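Local coordinates for topoisomerase I-like protein (Leishmania donovani, PDB 2B9S) that forms, probably as the large subunit, part of a heterodimeric type IB topoisomerase that relaxes DNA by cutting and resealing one strand, at residues M217-D220 and N225-Y228; D257-S262 and K374-G379. All blocks are in the same frame, centred on the assembly; numbering follows the deposited sequence.

In the fold
A lysine bonded to a DNA phosphate lies in each region: K227 within the interface of contact 1, K374 beside that of contact 2 without touching 257-262. Both contacts are partly buried. Contact 1, its centre about 13 Å from that of the chain, is a beta hairpin of the DNA-binding fragment, paired through its backbones, with W218, D220 and Y228 buried and side chains on both faces reaching DNA. Contact 2, its centre about 29 Å from that of the chain, joins helix 236-266 of the catalytic core to a later loop through little more than one phenylalanine ring, with I259 as its buried residue. Strand 226-229 precedes helix 236-266, but the contacts do not touch.

Contact 1: M217-D220 and N225-Y228; sequences MWRD and NMKY. With nucleotides of chain A; nucleotides of chain C.
K227 lays its CB over one face of the six-membered ring of W218, a CH-pi contact with CB 3.7 Å from the ring centroid and offset toward the rim. The backbones of this pair are joined by two hydrogen bonds, K227 N to W218 O being the straighter at 2.9 Å. Beyond the indole the lysine chain bends at chi2 and again at chi4 (69°), which carries NZ past D220 to a phosphate: NZ donates to OP2 of DA13 of chain C at 2.7 Å. D220 OD1 adds a long salt bridge to K227 NZ at 4.0 Å, and E158 pairs with the same ammonium.

M217, R219, M226 and Y228 occupy the other face of the sheet. M226 crosses R219, its CG over one face of the guanidinium and its SD 3.5 Å from R219 NH2. OP2 of DG6 of chain A lies at the edge of the guanidinium, near its plane, 2.9 Å from R219 NH2. M217, with CG anti to the backbone N (chi1 180°), lies alongside Y228 and brings CG to within 3.5 Å of Y228 CE1, while its methyl meets that of M226. The tyrosine ring runs out toward the DNA, and Y228 OH donates to OP2 of DA7 of chain A at 2.8 Å, with the phosphate oxygen in the plane of the ring.

At the turn, D220 N bonds to N225 O. This is an antiparallel beta hairpin whose second strand, 226-229, is the outermost of a mixed sheet within this chain, used as a DNA-backbone-binding element of the topoisomerase I DNA-binding fragment, its two faces serving different strands.

Contact 2: D257-S262 and K374-G379; sequences DDIRAS and KSFMDG. With nucleotides of chain C.
Helix 257-262 passes a loop, 374-379, that begins with helical backbone angles and then extends, the nearest CA atoms being those of I259 and F376, 7.1 Å apart. F376 makes the contact almost by itself. With its CG anti to the carbonyl carbon (chi1 -62°), the ring reaches across to the helix and meets it in two ways. I259 crosses one face obliquely, its CG1 3.7 Å from the ring centroid in a CH-pi contact displaced toward the CG side of the ring. F376 CG is the ring atom nearest I259 CG1, at 3.6 Å. S262, one turn further along the helix, approaches the far end of the ring, its OG lying in the ring plane 3.3 Å from F376 CZ. The opposite face of the ring has S375 OG above it, and H372 adds an edge-to-face contact.

The joint belongs to the catalytic core of the type IB enzyme, linking the long helix 236-266 to the loop between helices 366-373 and 384-400. M281 of helix 272-287 touches both I259 and F376, tying a third element into this apolar cluster.

At the start of the loop, K374 leads off at about a right angle to F376, toward the DNA. Its chain bends at chi2 and chi4, and NZ donates to OP1 of DT18 of chain C at 2.9 Å. The carbonyl oxygens of N370 and L380 accept from the same ammonium, so backbone as well as phosphate fixes where it points.

Contact 1: M217-D220 and N225-Y228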
loop_
_atom_site.group_PDB
_atom_site.type_symbol
_atom_site.label_atom_id
_atom_site.label_comp_id
_atom_site.label_asym_id
_atom_site.label_seq_id
_atom_site.Cartn_x
_atom_site.Cartn_y
_atom_site.Cartn_z
ATOM N N MET D 217 -14.103 -10.970 1.371
ATOM C CA MET D 217 -13.741 -9.997 2.408
ATOM C C MET D 217 -13.707 -10.709 3.748
ATOM O O MET D 217 -14.522 -11.592 4.010
ATOM C CB MET D 217 -14.759 -8.840 2.442
ATOM C CG MET D 217 -14.521 -7.728 3.486
ATOM S SD MET D 217 -15.111 -8.049 5.190
ATOM C CE MET D 217 -16.887 -7.958 4.994
ATOM N N TRP D 218 -12.739 -10.349 4.586
ATOM C CA TRP D 218 -12.770 -10.738 5.990
ATOM C C TRP D 218 -12.274 -9.582 6.845
ATOM O O TRP D 218 -11.692 -8.613 6.357
ATOM C CB TRP D 218 -12.003 -12.028 6.266
ATOM C CG TRP D 218 -10.537 -11.879 6.191
ATOM C CD1 TRP D 218 -9.692 -11.571 7.220
ATOM C CD2 TRP D 218 -9.718 -12.022 5.022
ATOM N NE1 TRP D 218 -8.401 -11.501 6.767
ATOM C CE2 TRP D 218 -8.382 -11.768 5.420
ATOM C CE3 TRP D 218 -9.984 -12.333 3.672
ATOM C CZ2 TRP D 218 -7.300 -11.828 4.524
ATOM C CZ3 TRP D 218 -8.898 -12.384 2.771
ATOM C CH2 TRP D 218 -7.571 -12.124 3.214
ATOM N N ARG D 219 -12.542 -9.671 8.129
ATOM C CA ARG D 219 -12.105 -8.642 9.045
ATOM C C ARG D 219 -10.875 -9.162 9.803
ATOM O O ARG D 219 -10.915 -10.220 10.434
ATOM C CB ARG D 219 -13.272 -8.272 9.954
ATOM C CG ARG D 219 -13.048 -7.061 10.815
ATOM C CD ARG D 219 -14.345 -6.639 11.482
ATOM N NE ARG D 219 -15.327 -6.144 10.507
ATOM C CZ ARG D 219 -15.393 -4.879 10.104
ATOM N NH1 ARG D 219 -14.522 -3.982 10.584
ATOM N NH2 ARG D 219 -16.321 -4.509 9.221
ATOM N N ASP D 220 -9.774 -8.433 9.675
ATOM C CA ASP D 220 -8.481 -8.833 10.243
ATOM C C ASP D 220 -8.436 -8.640 11.774
ATOM O O ASP D 220 -8.935 -7.649 12.280
ATOM C CB ASP D 220 -7.361 -8.070 9.513
ATOM C CG ASP D 220 -6.117 -7.879 10.350
ATOM O OD1 ASP D 220 -5.213 -8.723 10.225
ATOM O OD2 ASP D 220 -6.039 -6.863 11.100
ATOM N N ASN D 225 -9.302 -4.408 10.596
ATOM C CA ASN D 225 -9.184 -3.893 9.241
ATOM C C ASN D 225 -9.767 -4.856 8.212
ATOM O O ASN D 225 -9.455 -6.065 8.211
ATOM C CB ASN D 225 -7.704 -3.640 8.906
ATOM C CG ASN D 225 -7.162 -2.365 9.542
ATOM O OD1 ASN D 225 -7.917 -1.462 9.895
ATOM N ND2 ASN D 225 -5.851 -2.292 9.680
ATOM N N MET D 226 -10.591 -4.317 7.325
ATOM C CA MET D 226 -11.200 -5.107 6.262
ATOM C C MET D 226 -10.203 -5.434 5.138
ATOM O O MET D 226 -9.537 -4.540 4.608
ATOM C CB MET D 226 -12.442 -4.400 5.726
ATOM C CG MET D 226 -13.526 -4.193 6.805
ATOM S SD MET D 226 -14.896 -3.099 6.314
ATOM C CE MET D 226 -15.886 -4.300 5.443
ATOM N N LYS D 227 -10.100 -6.732 4.821
ATOM C CA LYS D 227 -9.223 -7.278 3.771
ATOM C C LYS D 227 -10.061 -7.839 2.600
ATOM O O LYS D 227 -11.107 -8.457 2.799
ATOM C CB LYS D 227 -8.340 -8.399 4.344
ATOM C CG LYS D 227 -7.392 -8.027 5.504
ATOM C CD LYS D 227 -6.311 -7.039 5.049
ATOM C CE LYS D 227 -5.278 -6.760 6.136
ATOM N NZ LYS D 227 -4.408 -7.942 6.425
ATOM N N TYR D 228 -9.590 -7.634 1.380
ATOM C CA TYR D 228 -10.363 -8.008 0.198
ATOM C C TYR D 228 -9.544 -8.777 -0.783
ATOM O O TYR D 228 -8.382 -8.449 -1.026
ATOM C CB TYR D 228 -10.865 -6.786 -0.551
ATOM C CG TYR D 228 -11.703 -5.865 0.263
ATOM C CD1 TYR D 228 -13.076 -6.049 0.348
ATOM C CD2 TYR D 228 -11.127 -4.764 0.922
ATOM C CE1 TYR D 228 -13.839 -5.215 1.077
ATOM C CE2 TYR D 228 -11.903 -3.932 1.673
ATOM C CZ TYR D 228 -13.253 -4.158 1.737
ATOM O OH TYR D 228 -14.042 -3.304 2.459
ATOM P P DA A 7 -17.547 -2.701 1.234
ATOM O OP1 DA A 7 -18.778 -3.035 0.480
ATOM O OP2 DA A 7 -16.778 -3.729 1.963
ATOM O "O5'" DA A 7 -16.559 -1.999 0.220
ATOM C "C5'" DA A 7 -16.945 -0.829 -0.454
ATOM C "C4'" DA A 7 -15.771 -0.282 -1.239
ATOM O "O4'" DA A 7 -14.969 0.524 -0.343
ATOM C "C3'" DA A 7 -14.799 -1.282 -1.877
ATOM O "O3'" DA A 7 -14.288 -0.656 -3.035
ATOM C "C2'" DA A 7 -13.647 -1.310 -0.909
ATOM C "C1'" DA A 7 -13.623 0.181 -0.550
ATOM N N9 DA A 7 -12.838 0.469 0.656
ATOM C C8 DA A 7 -12.788 -0.312 1.768
ATOM N N7 DA A 7 -12.005 0.168 2.682
ATOM C C5 DA A 7 -11.492 1.316 2.148
ATOM C C6 DA A 7 -10.596 2.256 2.664
ATOM N N6 DA A 7 -10.045 2.139 3.883
ATOM N N1 DA A 7 -10.281 3.297 1.875
ATOM C C2 DA A 7 -10.861 3.398 0.673
ATOM N N3 DA A 7 -11.709 2.556 0.081
ATOM C C4 DA A 7 -11.991 1.526 0.884
ATOM P P DG A 6 -19.380 -1.964 7.436
ATOM O OP1 DG A 6 -20.780 -2.317 7.126
ATOM O OP2 DG A 6 -18.486 -2.879 8.152
ATOM O "O5'" DG A 6 -18.688 -1.524 6.055
ATOM C "C5'" DG A 6 -19.258 -0.539 5.188
ATOM C "C4'" DG A 6 -18.252 -0.169 4.112
ATOM O "O4'" DG A 6 -17.259 0.763 4.600
ATOM C "C3'" DG A 6 -17.444 -1.325 3.545
ATOM O "O3'" DG A 6 -18.010 -1.548 2.244
ATOM C "C2'" DG A 6 -15.996 -0.801 3.472
ATOM C "C1'" DG A 6 -16.129 0.694 3.749
ATOM N N9 DG A 6 -15.026 1.317 4.495
ATOM C C8 DG A 6 -14.460 0.918 5.699
ATOM N N7 DG A 6 -13.479 1.715 6.091
ATOM C C5 DG A 6 -13.406 2.687 5.093
ATOM C C6 DG A 6 -12.581 3.809 4.948
ATOM O O6 DG A 6 -11.705 4.190 5.717
ATOM N N1 DG A 6 -12.815 4.533 3.772
ATOM C C2 DG A 6 -13.767 4.209 2.841
ATOM N N2 DG A 6 -13.894 4.992 1.751
ATOM N N3 DG A 6 -14.553 3.172 2.973
ATOM C C4 DG A 6 -14.331 2.459 4.110
ATOM P P DA C 13 -0.656 -7.293 7.393
ATOM O OP1 DA C 13 -0.031 -8.464 8.031
ATOM O OP2 DA C 13 -2.081 -7.066 7.548
ATOM O "O5'" DA C 13 0.102 -5.956 7.873
ATOM C "C5'" DA C 13 1.506 -5.772 7.673
ATOM C "C4'" DA C 13 1.747 -4.345 7.227
ATOM O "O4'" DA C 13 1.469 -4.180 5.816
ATOM C "C3'" DA C 13 0.887 -3.298 7.928
ATOM O "O3'" DA C 13 1.798 -2.317 8.328
ATOM C "C2'" DA C 13 -0.157 -2.859 6.866
ATOM C "C1'" DA C 13 0.654 -3.033 5.586
ATOM N N9 DA C 13 -0.154 -3.310 4.397
ATOM C C8 DA C 13 -1.022 -4.369 4.272
ATOM N N7 DA C 13 -1.642 -4.399 3.125
ATOM C C5 DA C 13 -1.114 -3.307 2.435
ATOM C C6 DA C 13 -1.372 -2.790 1.136
ATOM N N6 DA C 13 -2.211 -3.370 0.276
ATOM N N1 DA C 13 -0.723 -1.676 0.751
ATOM C C2 DA C 13 0.159 -1.103 1.613
ATOM N N3 DA C 13 0.475 -1.491 2.856
ATOM C C4 DA C 13 -0.201 -2.607 3.214
#

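Contact 2: D257-S262 and K374-G379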
loop_
_atom_site.group_PDB
_atom_site.type_symbol
_atom_site.label_atom_id
_atom_site.label_comp_id
_atom_site.label_asym_id
_atom_site.label_seq_id
_atom_site.Cartn_x
_atom_site.Cartn_y
_atom_site.Cartn_z
ATOM N N ASP D 257 -3.211 26.445 -12.896
ATOM C CA ASP D 257 -2.999 27.894 -12.837
ATOM C C ASP D 257 -4.119 28.656 -12.100
ATOM O O ASP D 257 -3.856 29.584 -11.336
ATOM C CB ASP D 257 -2.843 28.438 -14.262
ATOM C CG ASP D 257 -1.413 28.358 -14.777
ATOM O OD1 ASP D 257 -0.679 27.403 -14.439
ATOM O OD2 ASP D 257 -1.019 29.268 -15.537
ATOM N N ASP D 258 -5.358 28.244 -12.335
ATOM C CA ASP D 258 -6.536 28.864 -11.745
ATOM C C ASP D 258 -6.683 28.537 -10.252
ATOM O O ASP D 258 -7.364 29.263 -9.508
ATOM C CB ASP D 258 -7.794 28.398 -12.488
ATOM C CG ASP D 258 -7.636 28.424 -14.024
ATOM O OD1 ASP D 258 -8.409 29.171 -14.671
ATOM O OD2 ASP D 258 -6.767 27.694 -14.586
ATOM N N ILE D 259 -6.062 27.430 -9.834
ATOM C CA ILE D 259 -6.140 26.927 -8.462
ATOM C C ILE D 259 -5.142 27.711 -7.619
ATOM O O ILE D 259 -5.444 28.069 -6.476
ATOM C CB ILE D 259 -5.854 25.380 -8.403
ATOM C CG1 ILE D 259 -7.111 24.589 -8.762
ATOM C CG2 ILE D 259 -5.348 24.945 -7.031
ATOM C CD1 ILE D 259 -6.850 23.212 -9.292
ATOM N N ARG D 260 -3.970 27.965 -8.222
ATOM C CA ARG D 260 -2.853 28.696 -7.627
ATOM C C ARG D 260 -3.119 30.180 -7.441
ATOM O O ARG D 260 -2.623 30.795 -6.489
ATOM C CB ARG D 260 -1.612 28.534 -8.493
ATOM C CG ARG D 260 -1.139 27.119 -8.587
ATOM C CD ARG D 260 -0.005 26.971 -9.559
ATOM N NE ARG D 260 0.472 25.603 -9.501
ATOM C CZ ARG D 260 1.369 25.064 -10.315
ATOM N NH1 ARG D 260 1.918 25.773 -11.295
ATOM N NH2 ARG D 260 1.710 23.788 -10.148
ATOM N N ALA D 261 -3.869 30.763 -8.374
ATOM C CA ALA D 261 -4.280 32.146 -8.282
ATOM C C ALA D 261 -5.326 32.242 -7.185
ATOM O O ALA D 261 -5.389 33.237 -6.462
ATOM C CB ALA D 261 -4.852 32.622 -9.622
ATOM N N SER D 262 -6.142 31.199 -7.065
ATOM C CA SER D 262 -7.158 31.105 -6.010
ATOM C C SER D 262 -6.557 30.994 -4.596
ATOM O O SER D 262 -6.937 31.765 -3.708
ATOM C CB SER D 262 -8.115 29.946 -6.290
ATOM O OG SER D 262 -9.228 29.957 -5.415
ATOM N N LYS D 374 -13.178 20.182 -5.010
ATOM C CA LYS D 374 -14.314 19.854 -5.886
ATOM C C LYS D 374 -14.945 21.080 -6.559
ATOM O O LYS D 374 -15.655 20.938 -7.547
ATOM C CB LYS D 374 -15.417 19.132 -5.105
ATOM C CG LYS D 374 -15.027 17.831 -4.462
ATOM C CD LYS D 374 -14.526 16.803 -5.469
ATOM C CE LYS D 374 -14.117 15.515 -4.756
ATOM N NZ LYS D 374 -12.950 15.725 -3.819
ATOM N N SER D 375 -14.701 22.272 -6.006
ATOM C CA SER D 375 -15.224 23.523 -6.555
ATOM C C SER D 375 -14.500 23.947 -7.837
ATOM O O SER D 375 -15.047 24.722 -8.625
ATOM C CB SER D 375 -15.161 24.647 -5.506
ATOM O OG SER D 375 -13.853 25.197 -5.400
ATOM N N PHE D 376 -13.284 23.432 -8.035
ATOM C CA PHE D 376 -12.470 23.713 -9.228
ATOM C C PHE D 376 -12.669 22.705 -10.363
ATOM O O PHE D 376 -12.525 23.055 -11.535
ATOM C CB PHE D 376 -10.979 23.717 -8.881
ATOM C CG PHE D 376 -10.579 24.770 -7.899
ATOM C CD1 PHE D 376 -10.240 24.424 -6.592
ATOM C CD2 PHE D 376 -10.516 26.112 -8.279
ATOM C CE1 PHE D 376 -9.842 25.387 -5.671
ATOM C CE2 PHE D 376 -10.131 27.102 -7.353
ATOM C CZ PHE D 376 -9.782 26.729 -6.047
ATOM N N MET D 377 -12.963 21.453 -10.004
ATOM C CA MET D 377 -12.962 20.326 -10.929
ATOM C C MET D 377 -13.619 19.125 -10.257
ATOM O O MET D 377 -13.389 18.856 -9.076
ATOM C CB MET D 377 -11.519 20.015 -11.333
ATOM C CG MET D 377 -11.298 18.755 -12.152
ATOM S SD MET D 377 -9.529 18.398 -12.264
ATOM C CE MET D 377 -9.576 16.613 -12.398
ATOM N N ASP D 378 -14.460 18.414 -11.000
ATOM C CA ASP D 378 -15.133 17.219 -10.493
ATOM C C ASP D 378 -14.140 16.086 -10.241
ATOM O O ASP D 378 -13.231 15.839 -11.052
ATOM C CB ASP D 378 -16.233 16.760 -11.461
ATOM C CG ASP D 378 -17.327 17.809 -11.647
ATOM O OD1 ASP D 378 -17.546 18.634 -10.721
ATOM O OD2 ASP D 378 -17.962 17.814 -12.727
ATOM N N GLY D 379 -14.312 15.408 -9.107
ATOM C CA GLY D 379 -13.404 14.340 -8.706
ATOM C C GLY D 379 -12.054 14.785 -8.151
ATOM O O GLY D 379 -11.280 13.942 -7.719
ATOM P P DT C 18 -13.585 12.266 -1.949
ATOM O OP1 DT C 18 -13.016 12.933 -3.121
ATOM O OP2 DT C 18 -13.807 13.095 -0.738
ATOM O "O5'" DT C 18 -14.965 11.537 -2.315
ATOM C "C5'" DT C 18 -14.989 10.237 -2.905
ATOM C "C4'" DT C 18 -15.971 9.309 -2.203
ATOM O "O4'" DT C 18 -15.392 8.834 -0.968
ATOM C "C3'" DT C 18 -17.316 9.938 -1.829
ATOM O "O3'" DT C 18 -18.350 9.248 -2.538
ATOM C "C2'" DT C 18 -17.450 9.769 -0.316
ATOM C "C1'" DT C 18 -16.435 8.663 -0.022
ATOM N N1 DT C 18 -15.785 8.730 1.313
ATOM C C2 DT C 18 -15.877 7.646 2.150
ATOM O O2 DT C 18 -16.492 6.640 1.866
ATOM N N3 DT C 18 -15.240 7.803 3.360
ATOM C C4 DT C 18 -14.522 8.899 3.791
ATOM O O4 DT C 18 -13.982 8.898 4.901
ATOM C C5 DT C 18 -14.473 10.005 2.860
ATOM C C7 DT C 18 -13.820 11.327 3.207
ATOM C C6 DT C 18 -15.092 9.855 1.689
#